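Long-range contacts in pesticidal crystal protein Cry2Aa (Bacillus thuringiensis serovar kurstaki, PDB 1I5P), which binds to midgut epithelial cells of dipteran and lepidopteran larvae and promotes their colloid-osmotic lysis: residues 420-425 against 470-475; 502-507 against 528-533; 513-518 against 618-623; 534-539 against 601-606. One frame throughout, in Å; residues are numbered along the deposited sequence.

Contact 1 of 4, residues 420-425 against 470-475; sequences DYFIRN and RKNNIY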
loop_
_atom_site.group_PDB
_atom_site.type_symbol
_atom_site.label_atom_id
_atom_site.label_comp_id
_atom_site.label_asym_id
_atom_site.label_seq_id
_atom_site.Cartn_x
_atom_site.Cartn_y
_atom_site.Cartn_z
ATOM N N ASP A 420 11.486 3.041 0.517
ATOM C CA ASP A 420 10.653 3.682 -0.508
ATOM C C ASP A 420 9.250 4.068 -0.041
ATOM O O ASP A 420 8.400 4.466 -0.844
ATOM C CB ASP A 420 10.566 2.794 -1.751
ATOM C CG ASP A 420 11.918 2.610 -2.429
ATOM O OD1 ASP A 420 12.547 3.626 -2.802
ATOM O OD2 ASP A 420 12.350 1.448 -2.587
ATOM N N TYR A 421 9.001 3.947 1.257
ATOM C CA TYR A 421 7.708 4.342 1.803
ATOM C C TYR A 421 7.892 5.636 2.564
ATOM O O TYR A 421 8.874 5.808 3.289
ATOM C CB TYR A 421 7.148 3.290 2.768
ATOM C CG TYR A 421 6.460 2.117 2.104
ATOM C CD1 TYR A 421 7.200 1.118 1.474
ATOM C CD2 TYR A 421 5.070 1.985 2.144
ATOM C CE1 TYR A 421 6.585 0.016 0.907
ATOM C CE2 TYR A 421 4.439 0.879 1.576
ATOM C CZ TYR A 421 5.202 -0.101 0.962
ATOM O OH TYR A 421 4.588 -1.198 0.399
ATOM N N PHE A 422 6.950 6.551 2.386
ATOM C CA PHE A 422 6.995 7.822 3.090
ATOM C C PHE A 422 5.804 7.881 4.026
ATOM O O PHE A 422 4.772 7.252 3.775
ATOM C CB PHE A 422 6.905 9.005 2.116
ATOM C CG PHE A 422 8.020 9.061 1.110
ATOM C CD1 PHE A 422 7.924 8.373 -0.094
ATOM C CD2 PHE A 422 9.169 9.795 1.371
ATOM C CE1 PHE A 422 8.953 8.423 -1.030
ATOM C CE2 PHE A 422 10.212 9.849 0.438
ATOM C CZ PHE A 422 10.099 9.157 -0.763
ATOM N N ILE A 423 5.948 8.620 5.118
ATOM C CA ILE A 423 4.831 8.775 6.025
ATOM C C ILE A 423 4.017 9.900 5.393
ATOM O O ILE A 423 4.325 11.075 5.575
ATOM C CB ILE A 423 5.297 9.180 7.435
ATOM C CG1 ILE A 423 6.046 8.011 8.087
ATOM C CG2 ILE A 423 4.095 9.579 8.287
ATOM C CD1 ILE A 423 6.655 8.345 9.432
ATOM N N ARG A 424 3.004 9.529 4.617
ATOM C CA ARG A 424 2.161 10.508 3.944
ATOM C C ARG A 424 0.991 10.996 4.787
ATOM O O ARG A 424 0.264 11.900 4.385
ATOM C CB ARG A 424 1.649 9.943 2.620
ATOM C CG ARG A 424 2.750 9.753 1.579
ATOM C CD ARG A 424 3.467 11.062 1.274
ATOM N NE ARG A 424 4.548 10.865 0.313
ATOM C CZ ARG A 424 5.449 11.787 -0.007
ATOM N NH1 ARG A 424 5.408 12.989 0.556
ATOM N NH2 ARG A 424 6.404 11.499 -0.881
ATOM N N ASN A 425 0.796 10.391 5.949
ATOM C CA ASN A 425 -0.269 10.831 6.837
ATOM C C ASN A 425 -0.008 10.358 8.254
ATOM O O ASN A 425 0.720 9.391 8.477
ATOM C CB ASN A 425 -1.641 10.328 6.366
ATOM C CG ASN A 425 -2.795 11.124 6.979
ATOM O OD1 ASN A 425 -2.594 12.209 7.516
ATOM N ND2 ASN A 425 -4.005 10.591 6.885
ATOM N N ARG A 470 3.987 4.512 -0.689
ATOM C CA ARG A 470 5.021 4.748 -1.684
ATOM C C ARG A 470 4.845 6.076 -2.414
ATOM O O ARG A 470 5.812 6.623 -2.955
ATOM C CB ARG A 470 5.027 3.623 -2.712
ATOM C CG ARG A 470 5.603 2.309 -2.215
ATOM C CD ARG A 470 5.803 1.356 -3.376
ATOM N NE ARG A 470 6.843 0.368 -3.096
ATOM C CZ ARG A 470 6.622 -0.839 -2.589
ATOM N NH1 ARG A 470 5.387 -1.226 -2.302
ATOM N NH2 ARG A 470 7.638 -1.663 -2.377
ATOM N N LYS A 471 3.611 6.579 -2.438
ATOM C CA LYS A 471 3.297 7.834 -3.116
ATOM C C LYS A 471 4.432 8.844 -3.028
ATOM O O LYS A 471 4.885 9.186 -1.940
ATOM C CB LYS A 471 2.027 8.450 -2.530
ATOM C CG LYS A 471 1.566 9.692 -3.266
ATOM C CD LYS A 471 1.300 9.375 -4.733
ATOM C CE LYS A 471 0.680 10.562 -5.451
ATOM N NZ LYS A 471 0.250 10.203 -6.834
ATOM N N ASN A 472 4.881 9.333 -4.178
ATOM C CA ASN A 472 5.982 10.285 -4.192
ATOM C C ASN A 472 5.919 11.264 -5.367
ATOM O O ASN A 472 6.497 12.352 -5.304
ATOM C CB ASN A 472 7.304 9.503 -4.211
ATOM C CG ASN A 472 8.514 10.364 -3.872
ATOM O OD1 ASN A 472 8.413 11.344 -3.141
ATOM N ND2 ASN A 472 9.677 9.971 -4.388
ATOM N N ASN A 473 5.202 10.895 -6.428
ATOM C CA ASN A 473 5.106 11.763 -7.600
ATOM C C ASN A 473 4.109 12.898 -7.401
ATOM O O ASN A 473 3.092 12.994 -8.090
ATOM C CB ASN A 473 4.745 10.951 -8.852
ATOM C CG ASN A 473 3.354 10.358 -8.795
ATOM O OD1 ASN A 473 2.926 9.845 -7.766
ATOM N ND2 ASN A 473 2.645 10.412 -9.920
ATOM N N ILE A 474 4.426 13.763 -6.446
ATOM C CA ILE A 474 3.598 14.913 -6.132
ATOM C C ILE A 474 4.335 16.150 -6.630
ATOM O O ILE A 474 5.407 16.489 -6.129
ATOM C CB ILE A 474 3.384 15.052 -4.612
ATOM C CG1 ILE A 474 2.787 13.757 -4.043
ATOM C CG2 ILE A 474 2.466 16.236 -4.328
ATOM C CD1 ILE A 474 2.840 13.656 -2.524
ATOM N N TYR A 475 3.759 16.813 -7.624
ATOM C CA TYR A 475 4.366 18.006 -8.190
ATOM C C TYR A 475 4.458 19.112 -7.150
ATOM O O TYR A 475 5.514 19.703 -6.942
ATOM C CB TYR A 475 3.547 18.496 -9.385
ATOM C CG TYR A 475 4.067 19.792 -9.954
ATOM C CD1 TYR A 475 5.377 19.891 -10.422
ATOM C CD2 TYR A 475 3.260 20.927 -10.003
ATOM C CE1 TYR A 475 5.874 21.090 -10.925
ATOM C CE2 TYR A 475 3.744 22.132 -10.503
ATOM C CZ TYR A 475 5.052 22.206 -10.962
ATOM O OH TYR A 475 5.535 23.394 -11.464
HETATM O O HOH W 1 8.359 5.666 -3.434
#
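Arg424 reaches Lys471 from a classic beta bulge of the beta-prism middle domain, in which Arg424 and Asn425 both lie opposite Val467. Its chain bends at CD (chi2 -58°), and the guanidinium grips one carbonyl side-on: NE lies 2.8 Å and NH2 3.0 Å from Lys471 O. Both bonds are bent, the straighter one, from NE, having an N-H...O angle of 140°, as expected when two donors share one oxygen. Ile474 meets the same guanidinium tip to tip, CD1 standing 4.0 Å above the centre of its plane. Asn472 crosses Phe422 with CG 3.5 Å from Phe422 CE1, while its OD1 is hydrogen-bonded to His21.

At the other end Arg470 lies over Tyr421. Arg470 CG sits 4.0 Å from the centroid of the Tyr421 ring, nearly on its normal, a CH-pi contact. Farther out Tyr421 CE1 lies 3.5 Å above the centre of the Arg470 guanidinium, but the two planes are 51° apart, so they do not stack flat. A water donates to both Asp420 O and Arg470 O and so bridges the two backbones. Asp420 itself pairs with Lys29. Strand 373-377 touches Phe422 through Val374, and helix 53-65 lies against Arg470, placing the contact where the prism, the helical domain and strand 474-477, which leads into the C-terminal sandwich, meet.

Contact 2 of 4, residues 502-507 against 528-533; sequences TQVNNQ and SNTTAR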
loop_
_atom_site.group_PDB
_atom_site.type_symbol
_atom_site.label_atom_id
_atom_site.label_comp_id
_atom_site.label_asym_id
_atom_site.label_seq_id
_atom_site.Cartn_x
_atom_site.Cartn_y
_atom_site.Cartn_z
ATOM N N THR A 502 -8.489 16.401 -5.619
ATOM C CA THR A 502 -8.320 17.818 -5.333
ATOM C C THR A 502 -9.469 18.186 -4.403
ATOM O O THR A 502 -9.293 18.911 -3.423
ATOM C CB THR A 502 -8.441 18.661 -6.614
ATOM O OG1 THR A 502 -7.359 18.339 -7.496
ATOM C CG2 THR A 502 -8.408 20.145 -6.279
ATOM N N GLN A 503 -10.649 17.669 -4.730
ATOM C CA GLN A 503 -11.854 17.913 -3.947
ATOM C C GLN A 503 -12.972 16.967 -4.369
ATOM O O GLN A 503 -13.009 16.500 -5.510
ATOM C CB GLN A 503 -12.327 19.365 -4.109
ATOM C CG GLN A 503 -12.705 19.769 -5.527
ATOM C CD GLN A 503 -13.366 21.140 -5.572
ATOM O OE1 GLN A 503 -14.419 21.352 -4.967
ATOM N NE2 GLN A 503 -12.745 22.078 -6.277
ATOM N N VAL A 504 -13.875 16.686 -3.434
ATOM C CA VAL A 504 -15.013 15.809 -3.679
ATOM C C VAL A 504 -16.234 16.419 -3.002
ATOM O O VAL A 504 -16.139 16.895 -1.874
ATOM C CB VAL A 504 -14.785 14.401 -3.067
ATOM C CG1 VAL A 504 -15.906 13.458 -3.499
ATOM C CG2 VAL A 504 -13.429 13.852 -3.487
ATOM N N ASN A 505 -17.376 16.425 -3.681
ATOM C CA ASN A 505 -18.587 16.955 -3.064
ATOM C C ASN A 505 -19.356 15.786 -2.449
ATOM O O ASN A 505 -18.942 14.633 -2.590
ATOM C CB ASN A 505 -19.451 17.701 -4.092
ATOM C CG ASN A 505 -19.878 16.832 -5.256
ATOM O OD1 ASN A 505 -20.508 17.316 -6.196
ATOM N ND2 ASN A 505 -19.545 15.552 -5.205
ATOM N N ASN A 506 -20.463 16.070 -1.769
ATOM C CA ASN A 506 -21.241 15.013 -1.136
ATOM C C ASN A 506 -20.300 14.197 -0.246
ATOM O O ASN A 506 -20.384 12.972 -0.195
ATOM C CB ASN A 506 -21.859 14.094 -2.200
ATOM C CG ASN A 506 -22.899 14.798 -3.064
ATOM O OD1 ASN A 506 -23.264 14.309 -4.138
ATOM N ND2 ASN A 506 -23.388 15.937 -2.595
ATOM N N GLN A 507 -19.399 14.878 0.454
ATOM C CA GLN A 507 -18.434 14.188 1.310
ATOM C C GLN A 507 -19.047 13.364 2.436
ATOM O O GLN A 507 -18.472 12.353 2.840
ATOM C CB GLN A 507 -17.427 15.185 1.889
ATOM C CG GLN A 507 -16.505 15.782 0.836
ATOM C CD GLN A 507 -15.563 16.825 1.401
ATOM O OE1 GLN A 507 -14.390 16.546 1.677
ATOM N NE2 GLN A 507 -16.070 18.038 1.579
ATOM N N SER A 528 -25.868 9.998 -5.483
ATOM C CA SER A 528 -25.825 10.227 -6.917
ATOM C C SER A 528 -25.356 11.651 -7.229
ATOM O O SER A 528 -25.491 12.558 -6.409
ATOM C CB SER A 528 -27.208 9.969 -7.526
ATOM O OG SER A 528 -27.131 9.832 -8.932
ATOM N N ASN A 529 -24.785 11.828 -8.416
ATOM C CA ASN A 529 -24.278 13.121 -8.861
ATOM C C ASN A 529 -23.139 13.658 -7.991
ATOM O O ASN A 529 -23.101 14.840 -7.627
ATOM C CB ASN A 529 -25.408 14.150 -8.933
ATOM C CG ASN A 529 -25.015 15.383 -9.719
ATOM O OD1 ASN A 529 -24.069 15.354 -10.513
ATOM N ND2 ASN A 529 -25.748 16.471 -9.519
ATOM N N THR A 530 -22.206 12.774 -7.659
ATOM C CA THR A 530 -21.046 13.158 -6.873
ATOM C C THR A 530 -19.905 13.345 -7.862
ATOM O O THR A 530 -19.708 12.527 -8.761
ATOM C CB THR A 530 -20.654 12.062 -5.855
ATOM O OG1 THR A 530 -21.709 11.893 -4.899
ATOM C CG2 THR A 530 -19.371 12.445 -5.124
ATOM N N THR A 531 -19.165 14.433 -7.705
ATOM C CA THR A 531 -18.044 14.716 -8.582
ATOM C C THR A 531 -16.750 14.750 -7.792
ATOM O O THR A 531 -16.661 15.405 -6.752
ATOM C CB THR A 531 -18.212 16.073 -9.299
ATOM O OG1 THR A 531 -19.315 15.994 -10.213
ATOM C CG2 THR A 531 -16.947 16.433 -10.063
ATOM N N ALA A 532 -15.758 14.024 -8.291
ATOM C CA ALA A 532 -14.446 13.969 -7.671
ATOM C C ALA A 532 -13.457 14.586 -8.656
ATOM O O ALA A 532 -13.309 14.109 -9.785
ATOM C CB ALA A 532 -14.059 12.515 -7.370
ATOM N N ARG A 533 -12.796 15.659 -8.240
ATOM C CA ARG A 533 -11.827 16.311 -9.103
ATOM C C ARG A 533 -10.399 15.941 -8.746
ATOM O O ARG A 533 -10.034 15.894 -7.574
ATOM C CB ARG A 533 -11.968 17.834 -9.038
ATOM C CG ARG A 533 -10.731 18.560 -9.583
ATOM C CD ARG A 533 -10.975 20.030 -9.827
ATOM N NE ARG A 533 -11.928 20.236 -10.913
ATOM C CZ ARG A 533 -12.286 21.428 -11.375
ATOM N NH1 ARG A 533 -11.772 22.530 -10.843
ATOM N NH2 ARG A 533 -13.149 21.519 -12.377
HETATM O O HOH W 2 -21.827 16.838 -8.487
#
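Arg533 CG is anti to its backbone N (chi1 163°), whereas Gln503 CG is wedged between backbone N and carbonyl carbon (chi1 62°); thus the two side chains run side by side, pointing the same way, Gln503 CG 4.1 Å from Arg533 CB. These residues pair strand 503-504 antiparallel with strand 530-537 in the C-terminal jelly-roll sandwich, distorted by a classic beta bulge in which Thr502 and Gln503 both face Arg533. The evidence is that Arg533 O receives Thr502 N and, weakly, Gln503 N at 3.4 Å. The Thr502 bond is modelled so short that its exact length is doubtful. In return Arg533 N donates to Gln503 O at 2.9 Å, almost straight at 169°.

Thr502 flanks Arg533 likewise, its CB 3.8 Å from Arg533 CG. The guanidinium continues to a salt bridge with Asp606 through NE.

Val504 and Ala532, a non-hydrogen-bonded pair, put Val504 CG2 4.2 Å from Ala532 CB, on the face covered by Phe525. Asn506 OD1 comes 3.0 Å from Thr530 OG1, whose hydrogen bond goes to Gln527 O. Thr531 O takes a weak bond from Asn505 N at 3.3 Å and a CA-H...O contact from Val504 CA at 3.5 Å.

Contact 3 of 4, residues 513-518 against 618-623; sequences SEKFGN and DLMNIM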
loop_
_atom_site.group_PDB
_atom_site.type_symbol
_atom_site.label_atom_id
_atom_site.label_comp_id
_atom_site.label_asym_id
_atom_site.label_seq_id
_atom_site.Cartn_x
_atom_site.Cartn_y
_atom_site.Cartn_z
ATOM N N SER A 513 -13.199 2.840 1.038
ATOM C CA SER A 513 -13.494 1.427 1.219
ATOM C C SER A 513 -12.268 0.542 0.986
ATOM O O SER A 513 -11.690 0.521 -0.100
ATOM C CB SER A 513 -14.624 1.017 0.268
ATOM O OG SER A 513 -14.939 -0.360 0.389
ATOM N N GLU A 514 -11.889 -0.188 2.024
ATOM C CA GLU A 514 -10.742 -1.089 1.999
ATOM C C GLU A 514 -10.701 -2.032 0.788
ATOM O O GLU A 514 -11.728 -2.584 0.382
ATOM C CB GLU A 514 -10.735 -1.899 3.304
ATOM C CG GLU A 514 -9.852 -3.129 3.295
ATOM C CD GLU A 514 -9.691 -3.745 4.676
ATOM O OE1 GLU A 514 -10.705 -4.192 5.255
ATOM O OE2 GLU A 514 -8.548 -3.785 5.178
ATOM N N LYS A 515 -9.507 -2.192 0.212
ATOM C CA LYS A 515 -9.290 -3.090 -0.925
ATOM C C LYS A 515 -7.997 -3.871 -0.710
ATOM O O LYS A 515 -7.077 -3.387 -0.059
ATOM C CB LYS A 515 -9.210 -2.301 -2.237
ATOM C CG LYS A 515 -10.528 -1.660 -2.640
ATOM C CD LYS A 515 -11.592 -2.724 -2.860
ATOM C CE LYS A 515 -12.971 -2.102 -3.021
ATOM N NZ LYS A 515 -13.386 -1.381 -1.784
ATOM N N PHE A 516 -7.922 -5.079 -1.257
ATOM C CA PHE A 516 -6.731 -5.904 -1.080
ATOM C C PHE A 516 -5.875 -6.043 -2.332
ATOM O O PHE A 516 -4.674 -6.284 -2.235
ATOM C CB PHE A 516 -7.129 -7.291 -0.561
ATOM C CG PHE A 516 -7.994 -7.245 0.667
ATOM C CD1 PHE A 516 -9.369 -7.439 0.572
ATOM C CD2 PHE A 516 -7.442 -6.966 1.912
ATOM C CE1 PHE A 516 -10.186 -7.353 1.699
ATOM C CE2 PHE A 516 -8.253 -6.877 3.050
ATOM C CZ PHE A 516 -9.627 -7.071 2.940
ATOM N N GLY A 517 -6.488 -5.892 -3.503
ATOM C CA GLY A 517 -5.731 -6.001 -4.741
ATOM C C GLY A 517 -5.998 -4.830 -5.667
ATOM O O GLY A 517 -6.098 -5.004 -6.881
ATOM N N ASN A 518 -6.100 -3.632 -5.096
ATOM C CA ASN A 518 -6.400 -2.429 -5.867
ATOM C C ASN A 518 -5.364 -1.308 -5.717
ATOM O O ASN A 518 -5.648 -0.150 -6.035
ATOM C CB ASN A 518 -7.778 -1.909 -5.439
ATOM C CG ASN A 518 -8.260 -0.742 -6.277
ATOM O OD1 ASN A 518 -8.390 -0.850 -7.495
ATOM N ND2 ASN A 518 -8.533 0.385 -5.623
ATOM N N ASP A 618 -18.020 2.336 -6.701
ATOM C CA ASP A 618 -16.642 2.310 -6.222
ATOM C C ASP A 618 -15.676 2.799 -7.294
ATOM O O ASP A 618 -15.525 2.163 -8.334
ATOM C CB ASP A 618 -16.230 0.891 -5.816
ATOM C CG ASP A 618 -16.627 0.544 -4.388
ATOM O OD1 ASP A 618 -15.911 0.947 -3.448
ATOM O OD2 ASP A 618 -17.658 -0.134 -4.209
ATOM N N LEU A 619 -15.031 3.933 -7.039
ATOM C CA LEU A 619 -14.036 4.467 -7.964
ATOM C C LEU A 619 -12.765 3.838 -7.391
ATOM O O LEU A 619 -12.285 4.257 -6.334
ATOM C CB LEU A 619 -13.952 5.991 -7.854
ATOM C CG LEU A 619 -13.690 6.810 -9.124
ATOM C CD1 LEU A 619 -12.894 8.044 -8.734
ATOM C CD2 LEU A 619 -12.939 6.003 -10.175
ATOM N N MET A 620 -12.230 2.835 -8.083
ATOM C CA MET A 620 -11.058 2.111 -7.597
ATOM C C MET A 620 -9.674 2.557 -8.058
ATOM O O MET A 620 -8.733 2.571 -7.258
ATOM C CB MET A 620 -11.261 0.625 -7.877
ATOM C CG MET A 620 -12.525 0.094 -7.207
ATOM S SD MET A 620 -12.969 -1.549 -7.740
ATOM C CE MET A 620 -11.739 -2.498 -6.830
ATOM N N ASN A 621 -9.529 2.893 -9.338
ATOM C CA ASN A 621 -8.242 3.360 -9.837
ATOM C C ASN A 621 -8.409 4.226 -11.073
ATOM O O ASN A 621 -9.371 4.088 -11.830
ATOM C CB ASN A 621 -7.304 2.192 -10.171
ATOM C CG ASN A 621 -5.825 2.547 -9.959
ATOM O OD1 ASN A 621 -5.450 3.724 -9.904
ATOM N ND2 ASN A 621 -4.980 1.522 -9.840
ATOM N N ILE A 622 -7.450 5.121 -11.259
ATOM C CA ILE A 622 -7.437 6.025 -12.394
ATOM C C ILE A 622 -6.123 5.732 -13.091
ATOM O O ILE A 622 -5.050 5.942 -12.521
ATOM C CB ILE A 622 -7.465 7.503 -11.922
ATOM C CG1 ILE A 622 -8.733 7.761 -11.103
ATOM C CG2 ILE A 622 -7.405 8.446 -13.122
ATOM C CD1 ILE A 622 -8.695 9.062 -10.297
ATOM N N MET A 623 -6.189 5.235 -14.316
ATOM C CA MET A 623 -4.957 4.922 -15.019
ATOM C C MET A 623 -4.865 5.452 -16.433
ATOM O O MET A 623 -5.778 5.277 -17.242
ATOM C CB MET A 623 -4.714 3.413 -15.025
ATOM C CG MET A 623 -5.927 2.608 -15.368
ATOM S SD MET A 623 -6.640 1.858 -13.906
ATOM C CE MET A 623 -7.432 0.446 -14.670
HETATM O O HOH W 3 -6.113 2.433 -6.205
HETATM O O HOH W 4 -6.061 -0.978 -9.199
#
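Asn518 crosses Met620 obliquely, its amide laid against the first part of the methionine and the backbone behind it. With CG anti to the backbone N (chi1 -174°), ND2 donates to Met620 O at 2.7 Å. The acceptor is close to the Asn518 amide plane, yet the donor stands 39° out of the Met620 carbonyl plane. The other amide branch, OD1, is 3.3 Å from Met620 CB. ND2 has a second acceptor in Gly520 O.

Lys515 meets Met620 at about a right angle: the methionine turns at its end (chi3 76°), and Met620 CE comes 4.0 Å from Lys515 CD. Met620 and its carbonyl belong to a classic beta bulge, Met620 and Asn621 both facing Arg548, in strand 617-626 of the C-terminal beta sandwich. Against it lies the connection between the antiparallel strands 510-513 and 522-525.

Lys515 also approaches Asp618, with NZ 3.8 Å from Asp618 OD1, a long salt bridge. Both ends are tied more closely to Ser522 OG, and NZ donates to Glu514 O at 3.0 Å. One water accepts from Asn621 ND2 at 2.8 Å and lies 2.9 Å from Asn518 OD1. On the far side of the loop, Phe516 meets Phe253 of helix 238-259.

Contact 4 of 4, residues 534-539 against 601-606; sequences YTLRGN and TNVTLD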
loop_
_atom_site.group_PDB
_atom_site.type_symbol
_atom_site.label_atom_id
_atom_site.label_comp_id
_atom_site.label_asym_id
_atom_site.label_seq_id
_atom_site.Cartn_x
_atom_site.Cartn_y
_atom_site.Cartn_z
ATOM N N TYR A 534 -9.595 15.701 -9.775
ATOM C CA TYR A 534 -8.188 15.367 -9.611
ATOM C C TYR A 534 -7.370 16.317 -10.473
ATOM O O TYR A 534 -7.818 16.749 -11.536
ATOM C CB TYR A 534 -7.928 13.922 -10.035
ATOM C CG TYR A 534 -8.749 12.929 -9.254
ATOM C CD1 TYR A 534 -10.069 12.665 -9.600
ATOM C CD2 TYR A 534 -8.229 12.308 -8.122
ATOM C CE1 TYR A 534 -10.861 11.812 -8.836
ATOM C CE2 TYR A 534 -9.011 11.451 -7.350
ATOM C CZ TYR A 534 -10.324 11.214 -7.712
ATOM O OH TYR A 534 -11.110 10.406 -6.928
ATOM N N THR A 535 -6.174 16.649 -10.003
ATOM C CA THR A 535 -5.301 17.553 -10.738
ATOM C C THR A 535 -3.931 16.925 -10.944
ATOM O O THR A 535 -3.325 16.391 -10.009
ATOM C CB THR A 535 -5.140 18.891 -9.999
ATOM O OG1 THR A 535 -6.434 19.426 -9.712
ATOM C CG2 THR A 535 -4.368 19.892 -10.866
ATOM N N LEU A 536 -3.440 17.006 -12.174
ATOM C CA LEU A 536 -2.151 16.427 -12.504
ATOM C C LEU A 536 -1.301 17.376 -13.345
ATOM O O LEU A 536 -1.824 18.236 -14.063
ATOM C CB LEU A 536 -2.369 15.111 -13.255
ATOM C CG LEU A 536 -2.980 15.220 -14.652
ATOM C CD1 LEU A 536 -1.855 15.225 -15.672
ATOM C CD2 LEU A 536 -3.917 14.055 -14.926
ATOM N N ARG A 537 0.015 17.202 -13.253
ATOM C CA ARG A 537 0.968 18.010 -14.000
ATOM C C ARG A 537 1.298 17.224 -15.268
ATOM O O ARG A 537 2.000 16.212 -15.207
ATOM C CB ARG A 537 2.234 18.223 -13.164
ATOM C CG ARG A 537 3.236 19.191 -13.770
ATOM C CD ARG A 537 2.687 20.601 -13.761
ATOM N NE ARG A 537 3.639 21.569 -14.290
ATOM C CZ ARG A 537 3.434 22.882 -14.301
ATOM N NH1 ARG A 537 2.308 23.381 -13.807
ATOM N NH2 ARG A 537 4.350 23.691 -14.811
ATOM N N GLY A 538 0.786 17.685 -16.407
ATOM C CA GLY A 538 1.016 16.989 -17.661
ATOM C C GLY A 538 2.440 16.959 -18.190
ATOM O O GLY A 538 3.301 17.739 -17.772
ATOM N N ASN A 539 2.684 16.054 -19.129
ATOM C CA ASN A 539 3.998 15.905 -19.732
ATOM C C ASN A 539 3.897 16.060 -21.247
ATOM O O ASN A 539 4.850 15.779 -21.971
ATOM C CB ASN A 539 4.571 14.532 -19.390
ATOM C CG ASN A 539 3.636 13.407 -19.777
ATOM O OD1 ASN A 539 2.609 13.638 -20.419
ATOM N ND2 ASN A 539 3.986 12.180 -19.392
ATOM N N THR A 601 1.429 21.881 -17.505
ATOM C CA THR A 601 0.118 22.430 -17.211
ATOM C C THR A 601 -0.602 21.614 -16.148
ATOM O O THR A 601 -0.516 20.387 -16.141
ATOM C CB THR A 601 -0.747 22.448 -18.493
ATOM O OG1 THR A 601 0.010 23.004 -19.578
ATOM C CG2 THR A 601 -1.995 23.276 -18.285
ATOM N N ASN A 602 -1.298 22.289 -15.239
ATOM C CA ASN A 602 -2.056 21.582 -14.212
ATOM C C ASN A 602 -3.418 21.232 -14.815
ATOM O O ASN A 602 -4.310 22.069 -14.890
ATOM C CB ASN A 602 -2.245 22.453 -12.968
ATOM C CG ASN A 602 -0.943 22.727 -12.239
ATOM O OD1 ASN A 602 0.024 21.975 -12.354
ATOM N ND2 ASN A 602 -0.924 23.803 -11.463
ATOM N N VAL A 603 -3.556 19.986 -15.247
ATOM C CA VAL A 603 -4.782 19.504 -15.862
ATOM C C VAL A 603 -5.773 18.980 -14.831
ATOM O O VAL A 603 -5.402 18.235 -13.929
ATOM C CB VAL A 603 -4.468 18.374 -16.851
ATOM C CG1 VAL A 603 -5.722 17.958 -17.585
ATOM C CG2 VAL A 603 -3.383 18.827 -17.812
ATOM N N THR A 604 -7.036 19.376 -14.963
ATOM C CA THR A 604 -8.057 18.911 -14.034
ATOM C C THR A 604 -8.840 17.768 -14.670
ATOM O O THR A 604 -9.157 17.797 -15.859
ATOM C CB THR A 604 -9.056 20.030 -13.652
ATOM O OG1 THR A 604 -9.768 20.454 -14.819
ATOM C CG2 THR A 604 -8.329 21.214 -13.040
ATOM N N LEU A 605 -9.132 16.754 -13.866
ATOM C CA LEU A 605 -9.887 15.598 -14.317
ATOM C C LEU A 605 -11.109 15.489 -13.428
ATOM O O LEU A 605 -10.985 15.187 -12.239
ATOM C CB LEU A 605 -9.051 14.320 -14.188
ATOM C CG LEU A 605 -9.811 12.990 -14.284
ATOM C CD1 LEU A 605 -10.416 12.834 -15.673
ATOM C CD2 LEU A 605 -8.865 11.832 -13.981
ATOM N N ASP A 606 -12.285 15.749 -13.987
ATOM C CA ASP A 606 -13.512 15.662 -13.207
ATOM C C ASP A 606 -14.251 14.373 -13.511
ATOM O O ASP A 606 -14.560 14.073 -14.662
ATOM C CB ASP A 606 -14.421 16.863 -13.485
ATOM C CG ASP A 606 -13.823 18.168 -13.008
ATOM O OD1 ASP A 606 -13.215 18.180 -11.917
ATOM O OD2 ASP A 606 -13.968 19.187 -13.721
#
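Tyr534 and Leu605 satisfy each other's backbone in both directions: Tyr534 N donates to Leu605 O at 2.9 Å, and Leu605 N to Tyr534 O at 2.7 Å. Leu536 N reaches Val603 O at 2.9 Å and Val603 N returns to Leu536 O at 2.7 Å. Gly538 N then donates to Thr601 O at 3.0 Å. The intervening residues, Thr535 with Thr604 and Arg537 with Asn602, form the non-hydrogen-bonded pairs; Thr535 and Arg537 turn their backbone groups the other way, to His485 of the parallel strand 483-486.

Strands 534-537 and 602-606 run antiparallel, 151° between their directions, in one sheet of the C-terminal jelly-roll sandwich. Tyr534, Leu536, Val603 and Leu605 share its inner face, where Leu536 CG is 4.1 Å from Val603 CB; strand 617-626 packs over Tyr534, Leu536 and Leu605, while Val603 meets Ile561. Tyr534 OH is hydrogen-bonded to Pro498 O.

Polar groups occupy the other face. Arg537 NH1 donates to Asn602 OD1 at 3.1 Å, nearly straight at 164°; the acceptor is in the guanidinium plane, but NH1 stands 59° out of the amide's carbonyl plane. Thr601 N lies over the centre of that guanidinium. Thr535 OG1 pairs with Thr502 OG1.

Contacts 2 and 4 build on the same strand, 530-537, with strands 503-504 and 602-610 on its two flanks; the Arg533-Asp606 salt bridge joins them across the sheet. Contact 4 is the more buried and regular, a ladder of backbone bonds, whereas contact 2 is partly exposed and bulged, with two of four backbone bonds weak. Contact 3 is buried on the opposing sheet: its Leu619 and Ile622 pack against Tyr534, and Ile622 against Leu605. Contacts 1 and 3, centred about 11 Å from the centre of the chain, rely on side chains gripping backbone carbonyls. Contact 1 joins the middle domain to the start of the C-terminal sheet, and its Tyr475 packs beside Arg537 and Asn602 of contact 4.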